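Local coordinates for flagellar protein FliL (Vibrio alginolyticus, PDB 6AHP) that assists the function of the bacterial flagellar motor, here as its periplasmic core fragment, which has a stomatin-like (SPFH) fold, at residues A[1-6]-A[36-41]; A[13-18]-A[30-35]; A[47-52]-A[88-93]; A[80-85]-A[100-105]. All coordinates share one frame; numbering follows the deposited sequence.

Interaction 1 (A[1-6]-A[36-41])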
loop_
_atom_site.group_PDB
_atom_site.type_symbol
_atom_site.label_atom_id
_atom_site.label_comp_id
_atom_site.label_asym_id
_atom_site.label_seq_id
_atom_site.Cartn_x
_atom_site.Cartn_y
_atom_site.Cartn_z
ATOM N N ALA A 1 14.976 -5.600 28.478
ATOM C CA ALA A 1 14.430 -6.878 28.070
ATOM C C ALA A 1 13.813 -6.817 26.697
ATOM O O ALA A 1 12.808 -7.452 26.461
ATOM C CB ALA A 1 13.395 -7.335 29.065
ATOM N N SER A 2 14.461 -6.125 25.757
ATOM C CA SER A 2 14.056 -5.990 24.335
ATOM C C SER A 2 12.907 -5.048 24.085
ATOM O O SER A 2 12.973 -4.120 23.299
ATOM C CB SER A 2 13.835 -7.316 23.618
ATOM O OG SER A 2 13.983 -7.087 22.225
ATOM N N ASP A 3 11.874 -5.206 24.885
ATOM C CA ASP A 3 10.731 -4.340 24.841
ATOM C C ASP A 3 10.910 -3.151 25.808
ATOM O O ASP A 3 10.006 -2.410 26.047
ATOM C CB ASP A 3 9.442 -5.127 25.010
ATOM C CG ASP A 3 8.842 -5.532 23.680
ATOM O OD1 ASP A 3 9.511 -5.294 22.679
ATOM O OD2 ASP A 3 7.742 -6.095 23.620
ATOM N N ALA A 4 12.083 -3.080 26.421
ATOM C CA ALA A 4 12.608 -2.068 27.251
ATOM C C ALA A 4 13.620 -1.225 26.454
ATOM O O ALA A 4 14.267 -0.407 27.029
ATOM C CB ALA A 4 13.261 -2.709 28.444
ATOM N N SER A 5 13.839 -1.467 25.168
ATOM C CA SER A 5 14.676 -0.519 24.451
ATOM C C SER A 5 13.883 0.758 24.175
ATOM O O SER A 5 12.651 0.729 24.110
ATOM C CB SER A 5 15.187 -1.145 23.154
ATOM O OG SER A 5 14.238 -2.032 22.590
ATOM N N PRO A 6 14.550 1.859 23.958
ATOM C CA PRO A 6 13.835 3.147 24.021
ATOM C C PRO A 6 12.853 3.383 22.869
ATOM O O PRO A 6 13.145 3.125 21.695
ATOM C CB PRO A 6 14.970 4.182 23.997
ATOM C CG PRO A 6 16.085 3.487 23.310
ATOM C CD PRO A 6 15.994 2.051 23.740
ATOM N N MET A 36 5.043 3.878 16.175
ATOM C CA MET A 36 5.764 3.735 17.429
ATOM C C MET A 36 6.653 2.495 17.346
ATOM O O MET A 36 6.176 1.409 17.011
ATOM C CB MET A 36 4.785 3.617 18.591
ATOM C CG MET A 36 5.415 3.604 19.969
ATOM S SD MET A 36 4.031 3.663 21.151
ATOM C CE MET A 36 4.321 2.129 22.013
ATOM N N VAL A 37 7.949 2.676 17.599
ATOM C CA VAL A 37 8.910 1.588 17.518
ATOM C C VAL A 37 9.754 1.626 18.787
ATOM O O VAL A 37 9.817 2.641 19.486
ATOM C CB VAL A 37 9.830 1.688 16.267
ATOM C CG1 VAL A 37 9.005 1.913 14.942
ATOM C CG2 VAL A 37 10.832 2.817 16.453
ATOM N N ARG A 38 10.439 0.514 19.055
ATOM C CA ARG A 38 11.421 0.430 20.133
ATOM C C ARG A 38 12.777 0.038 19.565
ATOM O O ARG A 38 12.920 -1.039 18.983
ATOM C CB ARG A 38 10.970 -0.562 21.205
ATOM C CG ARG A 38 9.878 0.014 22.145
ATOM C CD ARG A 38 9.481 -1.000 23.216
ATOM N NE ARG A 38 8.352 -0.511 24.000
ATOM C CZ ARG A 38 8.479 0.334 25.018
ATOM N NH1 ARG A 38 9.694 0.772 25.353
ATOM N NH2 ARG A 38 7.399 0.745 25.693
ATOM N N GLY A 39 13.751 0.918 19.720
ATOM C CA GLY A 39 15.141 0.639 19.443
ATOM C C GLY A 39 15.581 1.155 18.082
ATOM O O GLY A 39 14.782 1.329 17.144
ATOM N N ALA A 40 16.898 1.358 17.965
ATOM C CA ALA A 40 17.453 1.950 16.749
ATOM C C ALA A 40 17.276 1.030 15.541
ATOM O O ALA A 40 17.080 1.516 14.422
ATOM C CB ALA A 40 18.940 2.283 16.938
ATOM N N GLU A 41 17.383 -0.288 15.732
ATOM C CA GLU A 41 17.321 -1.184 14.576
ATOM C C GLU A 41 15.900 -1.267 14.027
ATOM O O GLU A 41 15.698 -1.294 12.802
ATOM C CB GLU A 41 17.821 -2.581 14.917
ATOM C CG GLU A 41 17.943 -3.449 13.625
ATOM C CD GLU A 41 17.912 -4.958 13.843
ATOM O OE1 GLU A 41 18.217 -5.425 14.966
ATOM O OE2 GLU A 41 17.581 -5.681 12.869
#
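Arg38 reaches across to the N-terminal residues and meets two backbone carbonyls with its long side chain. Arg38 NH1 donates to Ser5 O at 3.2 Å, with an N-H...O angle of 152°; this oxygen lies near the guanidinium plane, at the edge of the group. Asp3 O takes up a different position, 2.9 Å above one face of the Arg38 guanidinium and displaced from its centre. It is near NE and NH1, but the angles are too poor for hydrogen bonds; Asp3 O is 3.2 Å from Arg38 CD and equally close to Arg38 NE. The chain is extended from CG to NE, and Arg38 CG packs on Ser5 O, the oxygen that NH1 bonds. Backbone supplies the other link: Gly39 N donates to Pro6 O at 3.0 Å, and Arg38 CA adds a CA-H...O contact to the same oxygen. Pro6 O thus receives two contacts just where strand 26-38 ends and Gly39 takes the N-cap position of helix 40-48, so the residues leading into strand 7-21 run beside the strand-to-helix junction. At the positive phi of Gly39 (99°) a CB would jam against the preceding carbonyl oxygen; its CA packs against Ser5 CB. Ser5 OG lies between the backbone N and the carbonyl carbon (chi1 34°), from where it approaches Arg38 CB at 3.8 Å; its bond to Ser2 O is doubtful in detail, since Ser2 is poorly ordered. Further out, Arg38 NE forms a salt bridge with Glu100, which would help balance its charge, while Arg38 O accepts a hydrogen bond from Asn42 ND2.

Interaction 2 (A[13-18]-A[30-35])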
loop_
_atom_site.group_PDB
_atom_site.type_symbol
_atom_site.label_atom_id
_atom_site.label_comp_id
_atom_site.label_asym_id
_atom_site.label_seq_id
_atom_site.Cartn_x
_atom_site.Cartn_y
_atom_site.Cartn_z
ATOM N N PRO A 13 4.824 11.184 6.817
ATOM C CA PRO A 13 4.439 12.592 6.590
ATOM C C PRO A 13 3.154 12.779 5.797
ATOM O O PRO A 13 2.401 13.717 6.083
ATOM C CB PRO A 13 5.654 13.167 5.843
ATOM C CG PRO A 13 6.786 12.183 6.099
ATOM C CD PRO A 13 6.138 10.851 6.231
ATOM N N GLN A 14 2.864 11.915 4.828
ATOM C CA GLN A 14 1.710 12.105 3.955
ATOM C C GLN A 14 0.466 11.471 4.567
ATOM O O GLN A 14 0.426 10.252 4.792
ATOM C CB GLN A 14 1.983 11.515 2.573
ATOM C CG GLN A 14 0.800 11.599 1.613
ATOM C CD GLN A 14 0.605 12.994 1.034
ATOM O OE1 GLN A 14 0.246 13.940 1.748
ATOM N NE2 GLN A 14 0.848 13.130 -0.263
ATOM N N ALA A 15 -0.554 12.290 4.807
ATOM C CA ALA A 15 -1.821 11.789 5.330
ATOM C C ALA A 15 -2.468 10.811 4.357
ATOM O O ALA A 15 -2.339 10.933 3.137
ATOM C CB ALA A 15 -2.784 12.939 5.606
ATOM N N PHE A 16 -3.175 9.827 4.911
ATOM C CA PHE A 16 -3.925 8.877 4.099
ATOM C C PHE A 16 -5.297 9.455 3.778
ATOM O O PHE A 16 -6.061 9.816 4.688
ATOM C CB PHE A 16 -4.039 7.530 4.811
ATOM C CG PHE A 16 -2.719 6.876 4.995
ATOM C CD1 PHE A 16 -2.218 6.026 4.029
ATOM C CD2 PHE A 16 -1.927 7.199 6.084
ATOM C CE1 PHE A 16 -0.952 5.447 4.176
ATOM C CE2 PHE A 16 -0.665 6.641 6.244
ATOM C CZ PHE A 16 -0.174 5.758 5.287
ATOM N N VAL A 17 -5.595 9.547 2.485
ATOM C CA VAL A 17 -6.897 9.977 1.982
ATOM C C VAL A 17 -7.465 8.843 1.137
ATOM O O VAL A 17 -6.816 8.381 0.189
ATOM C CB VAL A 17 -6.790 11.261 1.148
ATOM C CG1 VAL A 17 -8.153 11.617 0.567
ATOM C CG2 VAL A 17 -6.189 12.381 1.975
ATOM N N PHE A 18 -8.670 8.397 1.477
ATOM C CA PHE A 18 -9.272 7.267 0.789
ATOM C C PHE A 18 -10.782 7.386 0.894
ATOM O O PHE A 18 -11.311 7.976 1.840
ATOM C CB PHE A 18 -8.802 5.934 1.381
ATOM C CG PHE A 18 -9.091 5.803 2.839
ATOM C CD1 PHE A 18 -8.271 6.409 3.775
ATOM C CD2 PHE A 18 -10.200 5.100 3.271
ATOM C CE1 PHE A 18 -8.542 6.310 5.103
ATOM C CE2 PHE A 18 -10.480 4.999 4.610
ATOM C CZ PHE A 18 -9.641 5.610 5.533
ATOM N N GLN A 30 -9.711 11.241 5.877
ATOM C CA GLN A 30 -8.304 11.577 6.048
ATOM C C GLN A 30 -7.824 11.041 7.393
ATOM O O GLN A 30 -8.474 11.259 8.425
ATOM C CB GLN A 30 -8.059 13.090 5.945
ATOM C CG GLN A 30 -6.845 13.422 5.075
ATOM C CD GLN A 30 -6.352 14.859 5.203
ATOM O OE1 GLN A 30 -6.266 15.401 6.309
ATOM N NE2 GLN A 30 -5.990 15.471 4.070
ATOM N N ILE A 31 -6.709 10.309 7.368
ATOM C CA ILE A 31 -6.019 9.772 8.534
ATOM C C ILE A 31 -4.569 10.231 8.473
ATOM O O ILE A 31 -3.913 10.093 7.437
ATOM C CB ILE A 31 -6.105 8.236 8.599
ATOM C CG1 ILE A 31 -7.429 7.808 9.206
ATOM C CG2 ILE A 31 -4.959 7.664 9.432
ATOM C CD1 ILE A 31 -7.997 6.565 8.611
ATOM N N LYS A 32 -4.061 10.876 9.520
ATOM C CA LYS A 32 -2.635 11.141 9.684
ATOM C C LYS A 32 -2.081 10.149 10.703
ATOM O O LYS A 32 -2.713 9.895 11.734
ATOM C CB LYS A 32 -2.394 12.584 10.153
ATOM C CG LYS A 32 -0.943 12.948 10.409
ATOM C CD LYS A 32 -0.146 13.084 9.129
ATOM C CE LYS A 32 1.260 13.561 9.441
ATOM N NZ LYS A 32 1.910 12.719 10.512
ATOM N N ALA A 33 -0.914 9.576 10.406
ATOM C CA ALA A 33 -0.412 8.441 11.174
ATOM C C ALA A 33 1.089 8.547 11.418
ATOM O O ALA A 33 1.827 9.185 10.662
ATOM C CB ALA A 33 -0.710 7.111 10.461
ATOM N N GLN A 34 1.532 7.874 12.481
ATOM C CA GLN A 34 2.946 7.698 12.783
ATOM C C GLN A 34 3.142 6.290 13.325
ATOM O O GLN A 34 2.184 5.627 13.738
ATOM C CB GLN A 34 3.469 8.737 13.809
ATOM C CG GLN A 34 3.422 10.196 13.339
ATOM C CD GLN A 34 4.248 11.146 14.204
ATOM O OE1 GLN A 34 5.366 10.830 14.637
ATOM N NE2 GLN A 34 3.700 12.328 14.454
ATOM N N LEU A 35 4.394 5.845 13.353
ATOM C CA LEU A 35 4.739 4.525 13.860
ATOM C C LEU A 35 5.476 4.656 15.189
ATOM O O LEU A 35 6.434 5.428 15.300
ATOM C CB LEU A 35 5.610 3.751 12.856
ATOM C CG LEU A 35 5.059 3.779 11.421
ATOM C CD1 LEU A 35 6.126 3.341 10.441
ATOM C CD2 LEU A 35 3.758 2.911 11.317
#
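Antiparallel strand pairing joins Phe16 to Ile31 within the beta hairpin of strands 7-21 and 26-38. The two short strand segments run at 152° to each other, 4.5 Å apart at their closest. Phe16 and Ile31 form a hydrogen-bonded pair, with Phe16 N to Ile31 O at 2.6 Å and Ile31 N to Phe16 O at 2.8 Å. Val17 and Gln30 make the adjoining non-hydrogen-bonded pair, beside which Gln30 CA directs a CA-H...O contact to Phe16 O. On the sheet face that carries Val17 and Gln30, Val17 CG2 presses on Gln30 CG at 3.3 Å, a tight approach, and the two side chains cross obliquely. Val17 CG2 also touches the Gln30 amide at NE2, while Ala15 CB meets its CD. The face bearing Phe16 and Ile31 is apolar. Ile31 CD1 comes to the edge of the Phe18 ring, in its plane and 3.6 Å from both Phe18 CE1 and CZ. Phe16 CE2 reaches Ala33 CB at 4.2 Å. Near the corner at Gln14, the bent side chain of Lys32 brings its CE to within 3.5 Å of Pro13 O, and its amino group is hydrogen-bonded to Asn11 OD1. Helix 50-62 packs on the apolar face, where Leu57 meets Phe16 and Phe61 meets both Ile31 and Phe18, the two phenylalanine rings Phe18 and Phe61 lying nearly parallel. At its other edge strand 26-38 pairs with strand 101-109, which makes it the central strand of the three-stranded sheet.

Interaction 3 (A[47-52]-A[88-93])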
loop_
_atom_site.group_PDB
_atom_site.type_symbol
_atom_site.label_atom_id
_atom_site.label_comp_id
_atom_site.label_asym_id
_atom_site.label_seq_id
_atom_site.Cartn_x
_atom_site.Cartn_y
_atom_site.Cartn_z
ATOM N N ARG A 47 11.869 2.882 8.693
ATOM C CA ARG A 47 12.103 3.891 7.663
ATOM C C ARG A 47 12.434 3.240 6.315
ATOM O O ARG A 47 11.945 3.686 5.280
ATOM C CB ARG A 47 13.230 4.840 8.079
ATOM C CG ARG A 47 13.010 5.513 9.410
ATOM C CD ARG A 47 14.093 6.559 9.658
ATOM N NE ARG A 47 13.892 7.270 10.909
ATOM C CZ ARG A 47 13.052 8.289 11.054
ATOM N NH1 ARG A 47 12.335 8.711 10.017
ATOM N NH2 ARG A 47 12.925 8.882 12.234
ATOM N N TYR A 48 13.249 2.184 6.307
ATOM C CA TYR A 48 13.635 1.583 5.032
ATOM C C TYR A 48 12.435 0.943 4.326
ATOM O O TYR A 48 12.301 1.035 3.098
ATOM C CB TYR A 48 14.747 0.562 5.271
ATOM C CG TYR A 48 15.223 -0.151 4.003
ATOM C CD1 TYR A 48 16.215 0.414 3.178
ATOM C CD2 TYR A 48 14.705 -1.374 3.646
ATOM C CE1 TYR A 48 16.638 -0.228 2.019
ATOM C CE2 TYR A 48 15.133 -2.035 2.487
ATOM C CZ TYR A 48 16.095 -1.456 1.684
ATOM O OH TYR A 48 16.501 -2.115 0.548
ATOM N N HIS A 49 11.553 0.289 5.088
ATOM C CA HIS A 49 10.393 -0.410 4.551
ATOM C C HIS A 49 9.144 0.452 4.485
ATOM O O HIS A 49 8.036 -0.086 4.361
ATOM C CB HIS A 49 10.141 -1.669 5.377
ATOM C CG HIS A 49 11.210 -2.690 5.190
ATOM N ND1 HIS A 49 11.289 -3.468 4.055
ATOM C CD2 HIS A 49 12.300 -2.997 5.932
ATOM C CE1 HIS A 49 12.353 -4.251 4.131
ATOM N NE2 HIS A 49 12.981 -3.986 5.259
ATOM N N SER A 50 9.300 1.773 4.577
ATOM C CA SER A 50 8.165 2.691 4.471
ATOM C C SER A 50 7.241 2.458 3.279
ATOM O O SER A 50 6.021 2.622 3.448
ATOM C CB SER A 50 8.674 4.139 4.427
ATOM O OG SER A 50 8.749 4.629 5.740
ATOM N N PRO A 51 7.723 2.127 2.070
ATOM C CA PRO A 51 6.767 1.849 0.985
ATOM C C PRO A 51 5.839 0.696 1.304
ATOM O O PRO A 51 4.627 0.774 1.039
ATOM C CB PRO A 51 7.675 1.537 -0.211
ATOM C CG PRO A 51 8.973 2.262 0.121
ATOM C CD PRO A 51 9.119 2.059 1.596
ATOM N N LEU A 52 6.377 -0.369 1.903
ATOM C CA LEU A 52 5.533 -1.505 2.258
ATOM C C LEU A 52 4.548 -1.120 3.365
ATOM O O LEU A 52 3.367 -1.470 3.306
ATOM C CB LEU A 52 6.424 -2.668 2.689
ATOM C CG LEU A 52 5.729 -3.923 3.183
ATOM C CD1 LEU A 52 4.988 -4.515 1.977
ATOM C CD2 LEU A 52 6.705 -4.924 3.730
ATOM N N ALA A 88 2.307 -8.156 10.101
ATOM C CA ALA A 88 2.246 -9.349 9.258
ATOM C C ALA A 88 3.012 -9.147 7.951
ATOM O O ALA A 88 3.781 -10.023 7.542
ATOM C CB ALA A 88 0.776 -9.728 9.005
ATOM N N ALA A 89 2.862 -7.970 7.311
ATOM C CA ALA A 89 3.653 -7.642 6.116
ATOM C C ALA A 89 5.159 -7.654 6.387
ATOM O O ALA A 89 5.950 -8.146 5.568
ATOM C CB ALA A 89 3.260 -6.271 5.559
ATOM N N LEU A 90 5.586 -7.073 7.490
ATOM C CA LEU A 90 7.027 -7.034 7.735
ATOM C C LEU A 90 7.550 -8.393 8.196
ATOM O O LEU A 90 8.686 -8.760 7.867
ATOM C CB LEU A 90 7.349 -5.945 8.761
ATOM C CG LEU A 90 7.028 -4.532 8.240
ATOM C CD1 LEU A 90 7.036 -3.551 9.360
ATOM C CD2 LEU A 90 8.045 -4.116 7.205
ATOM N N ASN A 91 6.752 -9.130 8.982
ATOM C CA ASN A 91 7.109 -10.512 9.322
ATOM C C ASN A 91 7.308 -11.340 8.063
ATOM O O ASN A 91 8.289 -12.084 7.944
ATOM C CB ASN A 91 6.037 -11.148 10.210
ATOM C CG ASN A 91 6.269 -10.876 11.709
ATOM O OD1 ASN A 91 7.401 -10.650 12.134
ATOM N ND2 ASN A 91 5.205 -10.910 12.502
ATOM N N ALA A 92 6.418 -11.180 7.084
ATOM C CA ALA A 92 6.579 -11.906 5.837
ATOM C C ALA A 92 7.800 -11.426 5.072
ATOM O O ALA A 92 8.446 -12.217 4.375
ATOM C CB ALA A 92 5.322 -11.768 4.980
ATOM N N ALA A 93 8.152 -10.149 5.203
ATOM C CA ALA A 93 9.218 -9.639 4.355
ATOM C C ALA A 93 10.608 -9.795 4.974
ATOM O O ALA A 93 11.548 -10.168 4.269
ATOM C CB ALA A 93 8.956 -8.178 4.007
#
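Leu52 packs against one flank of helix 72-94, and its side chain can be followed outward from CB. CB leads to CG, which stands anti to the backbone N (chi1 176°); Leu52 CG reaches Ala89 CB at 4.2 Å. Beyond CG, the branch CD2 does most of the touching. Leu52 CD2 lies 3.8 Å from Ala89 O and also touches Ala89 CB. One helical turn further on, Leu52 CD2 meets Ala93 CB at 4.0 Å. Leu52 CD2 also touches Leu90 CD2 at 3.8 Å, where the two leucine side chains run alongside in opposing directions. One methyl is therefore in contact with Ala89, Leu90 and Ala93, touching a backbone carbonyl as well as the alanine methyls. Leu90 CD2 is shared in turn: it packs on His49 CB at 3.7 Å and also approaches CG of the imidazole, the side chains crossing at a slant. No hydrogen bond links the two segments, so shape and apolar burial carry the contact. The polar end of His49 is engaged by the second subunit, where ND1 is hydrogen-bonded to Tyr9 OH of that subunit and the two rings stand nearly perpendicular; Leu52 touches the same tyrosine, and Ala93 packs on Ile7 of the second subunit. His49 both follows the last helical residue of helix 40-48 and occupies the N-cap position of helix 50-62. The cluster is thus an apolar helix-helix contact set at a helix-to-helix corner, here also part of the surface buried between the two subunits.

Interaction 4 (A[80-85]-A[100-105])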
loop_
_atom_site.group_PDB
_atom_site.type_symbol
_atom_site.label_atom_id
_atom_site.label_comp_id
_atom_site.label_asym_id
_atom_site.label_seq_id
_atom_site.Cartn_x
_atom_site.Cartn_y
_atom_site.Cartn_z
ATOM N N ASP A 80 -6.205 -1.326 15.476
ATOM C CA ASP A 80 -5.551 -2.603 15.778
ATOM C C ASP A 80 -5.313 -3.429 14.524
ATOM O O ASP A 80 -4.269 -4.085 14.397
ATOM C CB ASP A 80 -6.383 -3.432 16.760
ATOM C CG ASP A 80 -6.402 -2.844 18.157
ATOM O OD1 ASP A 80 -5.495 -2.043 18.482
ATOM O OD2 ASP A 80 -7.346 -3.174 18.916
ATOM N N ARG A 81 -6.306 -3.490 13.634
ATOM C CA ARG A 81 -6.112 -4.168 12.352
ATOM C C ARG A 81 -4.936 -3.578 11.580
ATOM O O ARG A 81 -4.126 -4.315 11.017
ATOM C CB ARG A 81 -7.366 -4.066 11.498
ATOM C CG ARG A 81 -8.362 -5.122 11.821
ATOM C CD ARG A 81 -7.931 -6.469 11.284
ATOM N NE ARG A 81 -9.120 -7.308 11.169
ATOM C CZ ARG A 81 -9.780 -7.519 10.035
ATOM N NH1 ARG A 81 -9.350 -6.985 8.889
ATOM N NH2 ARG A 81 -10.869 -8.276 10.052
ATOM N N ALA A 82 -4.889 -2.246 11.476
ATOM C CA ALA A 82 -3.771 -1.563 10.820
ATOM C C ALA A 82 -2.419 -2.011 11.383
ATOM O O ALA A 82 -1.521 -2.381 10.621
ATOM C CB ALA A 82 -3.932 -0.053 10.956
ATOM N N SER A 83 -2.258 -1.987 12.718
ATOM C CA SER A 83 -0.996 -2.425 13.320
ATOM C C SER A 83 -0.699 -3.879 12.971
ATOM O O SER A 83 0.429 -4.221 12.594
ATOM C CB SER A 83 -1.024 -2.247 14.851
ATOM O OG SER A 83 -1.028 -0.878 15.198
ATOM N N GLU A 84 -1.687 -4.742 13.114
ATOM C CA GLU A 84 -1.484 -6.137 12.820
ATOM C C GLU A 84 -1.145 -6.384 11.348
ATOM O O GLU A 84 -0.287 -7.135 11.058
ATOM C CB GLU A 84 -2.627 -7.012 13.302
ATOM C CG GLU A 84 -2.635 -7.344 14.801
ATOM C CD GLU A 84 -1.283 -7.735 15.419
ATOM O OE1 GLU A 84 -0.563 -8.603 14.944
ATOM O OE2 GLU A 84 -0.938 -7.172 16.439
ATOM N N ASP A 85 -1.777 -5.677 10.444
ATOM C CA ASP A 85 -1.468 -5.884 9.022
ATOM C C ASP A 85 -0.030 -5.484 8.711
ATOM O O ASP A 85 0.654 -6.180 7.954
ATOM C CB ASP A 85 -2.436 -5.111 8.123
ATOM C CG ASP A 85 -3.846 -5.752 8.067
ATOM O OD1 ASP A 85 -3.996 -6.936 8.430
ATOM O OD2 ASP A 85 -4.820 -5.055 7.667
ATOM N N GLU A 100 5.891 -1.354 17.049
ATOM C CA GLU A 100 5.032 -1.511 18.210
ATOM C C GLU A 100 3.558 -1.427 17.837
ATOM O O GLU A 100 2.767 -2.281 18.241
ATOM C CB GLU A 100 5.368 -0.446 19.257
ATOM C CG GLU A 100 6.718 -0.653 19.884
ATOM C CD GLU A 100 6.682 -1.643 21.050
ATOM O OE1 GLU A 100 7.225 -2.775 20.889
ATOM O OE2 GLU A 100 6.107 -1.279 22.115
ATOM N N LYS A 101 3.229 -0.273 17.252
ATOM C CA LYS A 101 1.853 0.016 16.879
ATOM C C LYS A 101 1.880 1.253 16.001
ATOM O O LYS A 101 2.863 1.997 15.989
ATOM C CB LYS A 101 0.961 0.242 18.120
ATOM C CG LYS A 101 1.576 1.232 19.133
ATOM C CD LYS A 101 0.546 1.870 20.058
ATOM C CE LYS A 101 0.323 1.063 21.313
ATOM N NZ LYS A 101 1.563 0.761 22.098
ATOM N N VAL A 102 0.804 1.453 15.231
ATOM C CA VAL A 102 0.664 2.696 14.486
ATOM C C VAL A 102 -0.251 3.607 15.303
ATOM O O VAL A 102 -1.130 3.158 16.039
ATOM C CB VAL A 102 0.145 2.472 13.035
ATOM C CG1 VAL A 102 -1.081 1.669 13.020
ATOM C CG2 VAL A 102 -0.105 3.799 12.310
ATOM N N LEU A 103 -0.004 4.897 15.187
ATOM C CA LEU A 103 -0.692 5.951 15.919
ATOM C C LEU A 103 -1.442 6.798 14.901
ATOM O O LEU A 103 -0.875 7.151 13.864
ATOM C CB LEU A 103 0.315 6.836 16.684
ATOM C CG LEU A 103 1.269 6.204 17.682
ATOM C CD1 LEU A 103 2.216 7.264 18.290
ATOM C CD2 LEU A 103 0.465 5.523 18.749
ATOM N N PHE A 104 -2.717 7.088 15.186
ATOM C CA PHE A 104 -3.514 8.022 14.398
ATOM C C PHE A 104 -3.573 9.335 15.187
ATOM O O PHE A 104 -4.163 9.390 16.273
ATOM C CB PHE A 104 -4.925 7.479 14.137
ATOM C CG PHE A 104 -4.971 6.132 13.411
ATOM C CD1 PHE A 104 -3.861 5.612 12.780
ATOM C CD2 PHE A 104 -6.164 5.419 13.332
ATOM C CE1 PHE A 104 -3.913 4.388 12.110
ATOM C CE2 PHE A 104 -6.234 4.178 12.663
ATOM C CZ PHE A 104 -5.108 3.665 12.062
ATOM N N THR A 105 -2.971 10.356 14.636
ATOM C CA THR A 105 -2.953 11.685 15.192
ATOM C C THR A 105 -4.105 12.557 14.688
ATOM O O THR A 105 -4.497 13.389 15.390
ATOM C CB THR A 105 -1.629 12.428 15.037
ATOM O OG1 THR A 105 -1.298 12.563 13.682
ATOM C CG2 THR A 105 -0.538 11.711 15.745
#
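Packing of a helix on an antiparallel sheet brings helix 72-94 against strand 101-109, outermost in the sheet of this chain; their short segments lie 7.2 Å apart at the closest, with N-to-C directions 140° apart. Ser83 carries the polar part. Val102 N donates to Ser83 OG at 3.0 Å in a nearly straight bond, with an N-H...O angle of 169°, so a helix side chain satisfies a strand amide. Ser83 OG is anti to its carbonyl carbon (chi1 -69°), and it also lies 3.4 Å from Val102 CG1 and 3.7 Å from Lys101 CB. Val102 CG1 occupies the position between its own backbone N and carbonyl carbon, and from there it packs on Ala82 CB at 3.9 Å. Ala82 CB also lies at the edge of the Phe104 ring, near its plane, 4.1 Å from Phe104 CZ. Glu100 and Lys101 both face Met36 in a classic beta bulge. Lys87, further along the helix, reaches Glu100 O with its amino group. Around the contact, Val102 also packs on Ala33 of strand 26-38, while helix 50-62 also adjoins helix 72-94, with Leu57 on Ala82 and Thr60 hydrogen-bonded to Asp85.

Strand 26-38 ties three of the contacts together. Interaction 2 uses its middle and interaction 1 its C-terminal end, with centres 23 Å apart, and they pair it with strand 7-21 or the residues just before it. Interaction 4 adjoins its other edge: Gln34 O to Leu103 N at 2.7 Å joins it to interaction 2, and Met36 O to Glu100 N at 2.8 Å joins it to interaction 1, both probable hydrogen bonds. Interaction 3 stands apart from the sheet, its nearest atoms about 6 Å from interaction 2 and about 7 Å from interaction 1. It shares helix 72-94 with interaction 4, their centres about 13 Å apart, and is the one that borders the second subunit most extensively.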